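PDB 6SCE: uncharacterized protein from Thermus thermophilus HB8, which is probably a Type III CRISPR defence DNA nuclease, switched on when a cyclic oligoadenylate second messenger binds. Local coordinates for residues A398-L403 with L409-G414; F554-P559 with R565-I570. All blocks are in the same frame, centred on the assembly; numbering follows the deposited sequence.

Contact 1 (A398-L403 with L409-G414). With nucleotides of chain B.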
# COMPACT_ATOMS: atom_id res chain seq x y z
N ALA A 398 -15.09 20.26 -13.12
CA ALA A 398 -14.25 19.59 -12.11
C ALA A 398 -12.94 19.13 -12.73
O ALA A 398 -12.83 18.86 -13.94
CB ALA A 398 -15.00 18.42 -11.46
N ARG A 399 -11.91 19.07 -11.90
CA ARG A 399 -10.61 18.70 -12.35
C ARG A 399 -10.21 17.36 -11.73
O ARG A 399 -9.65 17.32 -10.64
CB ARG A 399 -9.62 19.78 -11.94
CG ARG A 399 -9.98 21.16 -12.47
CD ARG A 399 -9.38 22.22 -11.58
NE ARG A 399 -9.73 23.57 -12.04
CZ ARG A 399 -8.87 24.51 -12.39
NH1 ARG A 399 -7.58 24.29 -12.33
NH2 ARG A 399 -9.30 25.71 -12.78
N ALA A 400 -10.50 16.27 -12.43
CA ALA A 400 -10.13 14.92 -11.93
C ALA A 400 -8.74 14.47 -12.36
O ALA A 400 -8.30 14.72 -13.49
CB ALA A 400 -11.16 13.90 -12.35
N HIS A 401 -8.03 13.81 -11.43
CA HIS A 401 -6.69 13.32 -11.75
C HIS A 401 -6.43 12.00 -11.08
O HIS A 401 -7.15 11.59 -10.16
CB HIS A 401 -5.62 14.33 -11.35
CG HIS A 401 -5.48 14.51 -9.87
ND1 HIS A 401 -5.95 15.63 -9.22
CD2 HIS A 401 -4.92 13.72 -8.92
CE1 HIS A 401 -5.71 15.51 -7.92
NE2 HIS A 401 -5.08 14.37 -7.71
N TYR A 402 -5.39 11.35 -11.54
CA TYR A 402 -4.94 10.09 -11.01
C TYR A 402 -3.42 10.08 -11.07
O TYR A 402 -2.82 10.13 -12.16
CB TYR A 402 -5.52 8.94 -11.84
CG TYR A 402 -5.13 7.57 -11.35
CD1 TYR A 402 -3.97 6.97 -11.77
CD2 TYR A 402 -5.97 6.85 -10.48
CE1 TYR A 402 -3.61 5.71 -11.33
CE2 TYR A 402 -5.60 5.59 -10.02
CZ TYR A 402 -4.43 5.02 -10.44
OH TYR A 402 -4.02 3.78 -10.00
N LEU A 403 -2.78 9.97 -9.91
CA LEU A 403 -1.32 9.81 -9.88
C LEU A 403 -0.91 8.48 -10.42
O LEU A 403 -1.36 7.44 -9.96
CB LEU A 403 -0.76 9.98 -8.47
CG LEU A 403 0.77 9.79 -8.32
CD1 LEU A 403 1.52 10.99 -8.88
CD2 LEU A 403 1.14 9.64 -6.85
N LEU A 409 -2.09 11.94 -14.14
CA LEU A 409 -2.90 11.84 -15.33
C LEU A 409 -4.17 12.63 -15.15
O LEU A 409 -4.86 12.52 -14.13
CB LEU A 409 -3.25 10.40 -15.60
CG LEU A 409 -2.07 9.45 -15.54
CD1 LEU A 409 -2.58 8.05 -15.81
CD2 LEU A 409 -0.99 9.88 -16.54
N LEU A 410 -4.49 13.48 -16.12
CA LEU A 410 -5.72 14.24 -16.10
C LEU A 410 -6.76 13.42 -16.82
O LEU A 410 -6.51 12.92 -17.93
CB LEU A 410 -5.53 15.60 -16.83
CG LEU A 410 -4.31 16.39 -16.39
CD1 LEU A 410 -4.25 17.70 -17.18
CD2 LEU A 410 -4.37 16.67 -14.89
N LEU A 411 -7.92 13.24 -16.21
CA LEU A 411 -8.91 12.34 -16.77
C LEU A 411 -9.43 12.75 -18.18
O LEU A 411 -9.69 11.87 -18.98
CB LEU A 411 -10.08 12.14 -15.80
CG LEU A 411 -9.86 10.91 -14.89
CD1 LEU A 411 -9.94 9.61 -15.67
CD2 LEU A 411 -8.53 10.98 -14.13
N ASP A 412 -9.52 14.04 -18.47
CA ASP A 412 -9.92 14.48 -19.81
C ASP A 412 -8.75 14.64 -20.82
O ASP A 412 -8.97 15.09 -21.93
CB ASP A 412 -10.74 15.76 -19.73
CG ASP A 412 -12.07 15.56 -19.03
OD1 ASP A 412 -12.66 14.48 -19.13
OD2 ASP A 412 -12.53 16.49 -18.38
N GLY A 413 -7.55 14.22 -20.43
CA GLY A 413 -6.39 14.18 -21.29
C GLY A 413 -5.29 15.14 -20.84
O GLY A 413 -5.58 16.22 -20.35
N GLY A 414 -4.06 14.72 -21.04
CA GLY A 414 -2.89 15.45 -20.60
C GLY A 414 -2.41 14.95 -19.24
O GLY A 414 -3.07 14.09 -18.61
P A B 4 -4.88 2.14 -2.50
OP1 A B 4 -3.94 0.99 -2.49
OP2 A B 4 -4.69 3.26 -1.51
O5' A B 4 -4.93 2.74 -3.99
C5' A B 4 -3.82 3.55 -4.42
C4' A B 4 -3.71 3.44 -5.92
O4' A B 4 -2.83 4.48 -6.42
C3' A B 4 -3.12 2.12 -6.38
O3' A B 4 -3.63 1.64 -7.62
C2' A B 4 -1.65 2.50 -6.57
O2' A B 4 -0.94 1.60 -7.38
C1' A B 4 -1.82 3.87 -7.19
N9 A B 4 -0.63 4.71 -7.20
C8 A B 4 -0.13 5.34 -8.31
N7 A B 4 0.98 5.98 -8.07
C5 A B 4 1.26 5.72 -6.73
C6 A B 4 2.32 6.12 -5.88
N6 A B 4 3.37 6.86 -6.27
N1 A B 4 2.30 5.66 -4.60
C2 A B 4 1.27 4.89 -4.22
N3 A B 4 0.21 4.48 -4.92
C4 A B 4 0.26 4.93 -6.18
P A B 1 -5.17 1.31 -7.88
OP1 A B 1 -5.78 2.34 -8.78
OP2 A B 1 -5.88 1.04 -6.57
O5' A B 1 -5.06 -0.03 -8.74
C5' A B 1 -5.01 -1.31 -8.13
C4' A B 1 -4.24 -2.24 -9.03
O4' A B 1 -2.82 -1.90 -8.98
C3' A B 1 -4.36 -3.72 -8.64
O3' A B 1 -5.32 -4.32 -9.51
C2' A B 1 -2.92 -4.24 -8.83
O2' A B 1 -2.71 -4.68 -10.16
C1' A B 1 -2.08 -3.00 -8.52
N9 A B 1 -1.78 -2.81 -7.10
C8 A B 1 -1.90 -1.63 -6.41
N7 A B 1 -1.55 -1.76 -5.16
C5 A B 1 -1.16 -3.08 -5.03
C6 A B 1 -0.69 -3.83 -3.93
N6 A B 1 -0.53 -3.31 -2.71
N1 A B 1 -0.38 -5.13 -4.14
C2 A B 1 -0.56 -5.63 -5.38
N3 A B 1 -1.02 -5.03 -6.47
C4 A B 1 -1.30 -3.74 -6.23
O HOH W 1 -11.55 16.43 -15.07
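Y402 and L409 form a hydrogen-bonded antiparallel pair, joined twice through the backbone. Y402 N donates to L409 O at 2.9 Å, and L409 N returns a bond to Y402 O at 2.8 Å. H401 and L410 follow as a non-hydrogen-bonded pair. The last backbone bond runs from L411 N to A400 O, 3.1 Å long and nearly straight at 173°. Beyond it a type I turn from L410 to G413 leads into the next antiparallel strand, 415-417, and a water bridges A398 O, A400 N and, weakly, D412 OD2.

The side-chain contacts are light. The L411 side chain points toward strand 399-404: its CB meets A400 CB at 4.0 Å, while its CD2 reaches Y402 CB at 4.3 Å. Y402 and L409 lie on one face of the sheet, and Y91 of helix 90-100 packs on L409 and L411. On the other face, H401 and L403 lie against helix 303-312.

CG of Y402 is anti to its own N (chi1 -179°), and the ring extends from the hairpin toward the bound nucleotides. OP1 of A1 of chain B lies in the ring plane, at its edge, and Y402 OH donates to this OP1 at 2.6 Å. A phenylalanine here would probably leave that phosphate oxygen without its tyrosine bond. L403 meets the neighbouring nucleotide: its CD2 is 3.6 Å from N6 of A4 of chain B, and its O is 2.9 Å from C8 of the same base. N380 OD1 accepts a bond from L403 N, tying the strand to the loop after strand 375-378. Strand 399-404 ends the parallel part of a Rossmann-like sheet, and 407-410 continues it antiparallel; this is consistent with a CARF domain, and the first strand lines the cyclic oligoadenylate site.

Contact 2 (F554-P559 with R565-I570)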
# COMPACT_ATOMS: atom_id res chain seq x y z
N PHE A 554 13.65 4.92 2.86
CA PHE A 554 14.30 4.81 4.16
C PHE A 554 15.72 4.31 3.93
O PHE A 554 15.95 3.46 3.06
CB PHE A 554 13.55 3.83 5.05
CG PHE A 554 12.17 4.27 5.41
CD1 PHE A 554 11.92 5.58 5.81
CD2 PHE A 554 11.11 3.38 5.36
CE1 PHE A 554 10.64 5.99 6.14
CE2 PHE A 554 9.83 3.78 5.69
CZ PHE A 554 9.60 5.07 6.09
N VAL A 555 16.65 4.82 4.72
CA VAL A 555 18.06 4.50 4.57
C VAL A 555 18.53 3.69 5.77
O VAL A 555 18.19 4.03 6.93
CB VAL A 555 18.92 5.78 4.46
CG1 VAL A 555 20.39 5.43 4.22
CG2 VAL A 555 18.41 6.68 3.35
N GLU A 556 19.28 2.62 5.51
CA GLU A 556 19.94 1.85 6.59
C GLU A 556 21.43 1.85 6.30
O GLU A 556 21.83 1.52 5.19
CB GLU A 556 19.40 0.41 6.66
CG GLU A 556 20.03 -0.47 7.74
CD GLU A 556 19.59 -0.12 9.16
OE1 GLU A 556 18.60 0.62 9.33
OE2 GLU A 556 20.23 -0.61 10.11
N CYS A 557 22.22 2.21 7.31
CA CYS A 557 23.68 2.35 7.20
C CYS A 557 24.36 1.40 8.17
O CYS A 557 24.09 1.45 9.37
CB CYS A 557 24.10 3.76 7.57
SG CYS A 557 23.59 5.01 6.39
N LYS A 558 25.23 0.54 7.65
CA LYS A 558 25.91 -0.48 8.45
C LYS A 558 27.40 -0.55 8.09
O LYS A 558 27.78 -0.19 6.97
CB LYS A 558 25.25 -1.85 8.25
CG LYS A 558 23.89 -2.03 8.93
CD LYS A 558 23.98 -1.86 10.44
CE LYS A 558 22.86 -2.61 11.14
NZ LYS A 558 22.67 -2.10 12.52
N PRO A 559 28.24 -1.00 9.04
CA PRO A 559 29.66 -1.18 8.70
C PRO A 559 29.89 -2.22 7.60
O PRO A 559 30.73 -2.02 6.72
CB PRO A 559 30.30 -1.64 10.02
CG PRO A 559 29.37 -1.15 11.09
CD PRO A 559 27.99 -1.18 10.49
N ARG A 565 22.17 -7.52 5.76
CA ARG A 565 21.49 -8.82 5.60
C ARG A 565 20.50 -9.08 6.74
O ARG A 565 19.39 -9.56 6.49
CB ARG A 565 22.49 -9.97 5.52
CG ARG A 565 23.27 -10.03 4.21
CD ARG A 565 24.29 -11.16 4.21
NE ARG A 565 25.45 -10.84 3.37
CZ ARG A 565 25.48 -10.89 2.03
NH1 ARG A 565 24.41 -11.23 1.34
NH2 ARG A 565 26.60 -10.57 1.39
N GLU A 566 20.92 -8.78 7.97
CA GLU A 566 20.09 -9.02 9.15
C GLU A 566 18.88 -8.08 9.19
O GLU A 566 17.81 -8.44 9.72
CB GLU A 566 20.91 -8.82 10.43
CG GLU A 566 20.19 -9.24 11.71
N ARG A 567 19.05 -6.89 8.64
CA ARG A 567 18.01 -5.88 8.68
C ARG A 567 17.00 -6.00 7.52
O ARG A 567 15.86 -5.56 7.66
CB ARG A 567 18.64 -4.49 8.71
CG ARG A 567 19.10 -4.08 10.10
CD ARG A 567 17.94 -3.58 10.94
NE ARG A 567 17.37 -2.36 10.36
CZ ARG A 567 16.21 -1.81 10.71
NH1 ARG A 567 15.45 -2.35 11.65
NH2 ARG A 567 15.80 -0.70 10.10
N ALA A 568 17.41 -6.63 6.42
CA ALA A 568 16.64 -6.62 5.18
C ALA A 568 15.18 -7.11 5.31
O ALA A 568 14.28 -6.50 4.75
CB ALA A 568 17.37 -7.39 4.09
N PRO A 569 14.95 -8.23 6.02
CA PRO A 569 13.57 -8.73 6.12
C PRO A 569 12.61 -7.71 6.77
O PRO A 569 11.52 -7.49 6.25
CB PRO A 569 13.71 -9.97 7.01
CG PRO A 569 15.15 -10.39 6.87
CD PRO A 569 15.91 -9.11 6.71
N ILE A 570 13.03 -7.11 7.87
CA ILE A 570 12.20 -6.12 8.55
C ILE A 570 12.15 -4.82 7.73
O ILE A 570 11.10 -4.23 7.60
CB ILE A 570 12.66 -5.87 10.00
CG1 ILE A 570 12.18 -7.04 10.86
CG2 ILE A 570 12.12 -4.54 10.55
CD1 ILE A 570 12.39 -6.84 12.35
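E556 and R567 form a salt bridge between strand and helix, with E556 OE1 3.2 Å from R567 NH2. The hydrogen bond in it is weak, bent to 134° at the hydrogen. The two side chains cross at about a right angle, and the carboxylate and guanidinium planes are 44° apart. They therefore do not meet as a flat, two-pronged pair. The other carboxylate oxygen, E556 OE2, lies 3.4 Å from R567 NE and 3.6 Å from R567 CG. K558 adds a second positive group: its NZ makes a long salt bridge of 3.7 Å to E556 OE2. One carboxylate thus links two cations in a small network. K558 NZ and R567 NE stay 5.7 Å apart, with the carboxylate serving both.

The shape of the arginine explains this approach. Its chain bends at chi2 (-81°) and again at chi3, which swings the guanidinium across the glutamate. Its first torsion leaves CG beside the backbone N, where K558 CE touches R567 CG at 4.2 Å.

Apolar packing begins beyond the charges. F554 sits on M571 and V575 of helix 561-579, and K558 touches L564. M571 also borders E556. V555 and C557 turn to the other side of the sheet and pack on helix 499-513. R565 ties the helix to the loop after strand 584-592 through A595 O and P596 O.

Next to strand 551-558, D543 touches E556 and accepts a bond from C557 N through its OD2. The aspartate on one strand, with a Glu-x-Lys on the next, fits the pattern of a PD-(D/E)xK nuclease, in which D543, E556 and K558 would probably form part of the active site.

Overall arrangement
Contact 1 closes before contact 2 opens, so the two come in series along the chain. They share no sheet. Residues 398-414 sit in the mixed sheet that also holds strands 293-297 and 375-378. Residues 554-558 lie in the later sheet, and helix 561-579, which carries 565-570, packs on it in a beta-alpha-beta unit with strand 584-592. The contacts lie on opposite sides of the chain's centre. The centres of contact 1 and contact 2 are about 38 Å apart. The nearest atoms of contact 1 and contact 2 are about 16 Å apart. The ligand-binding hairpin and the probable nuclease site are separate. Activation by the cyclic ligand is therefore likely to be relayed through the fold.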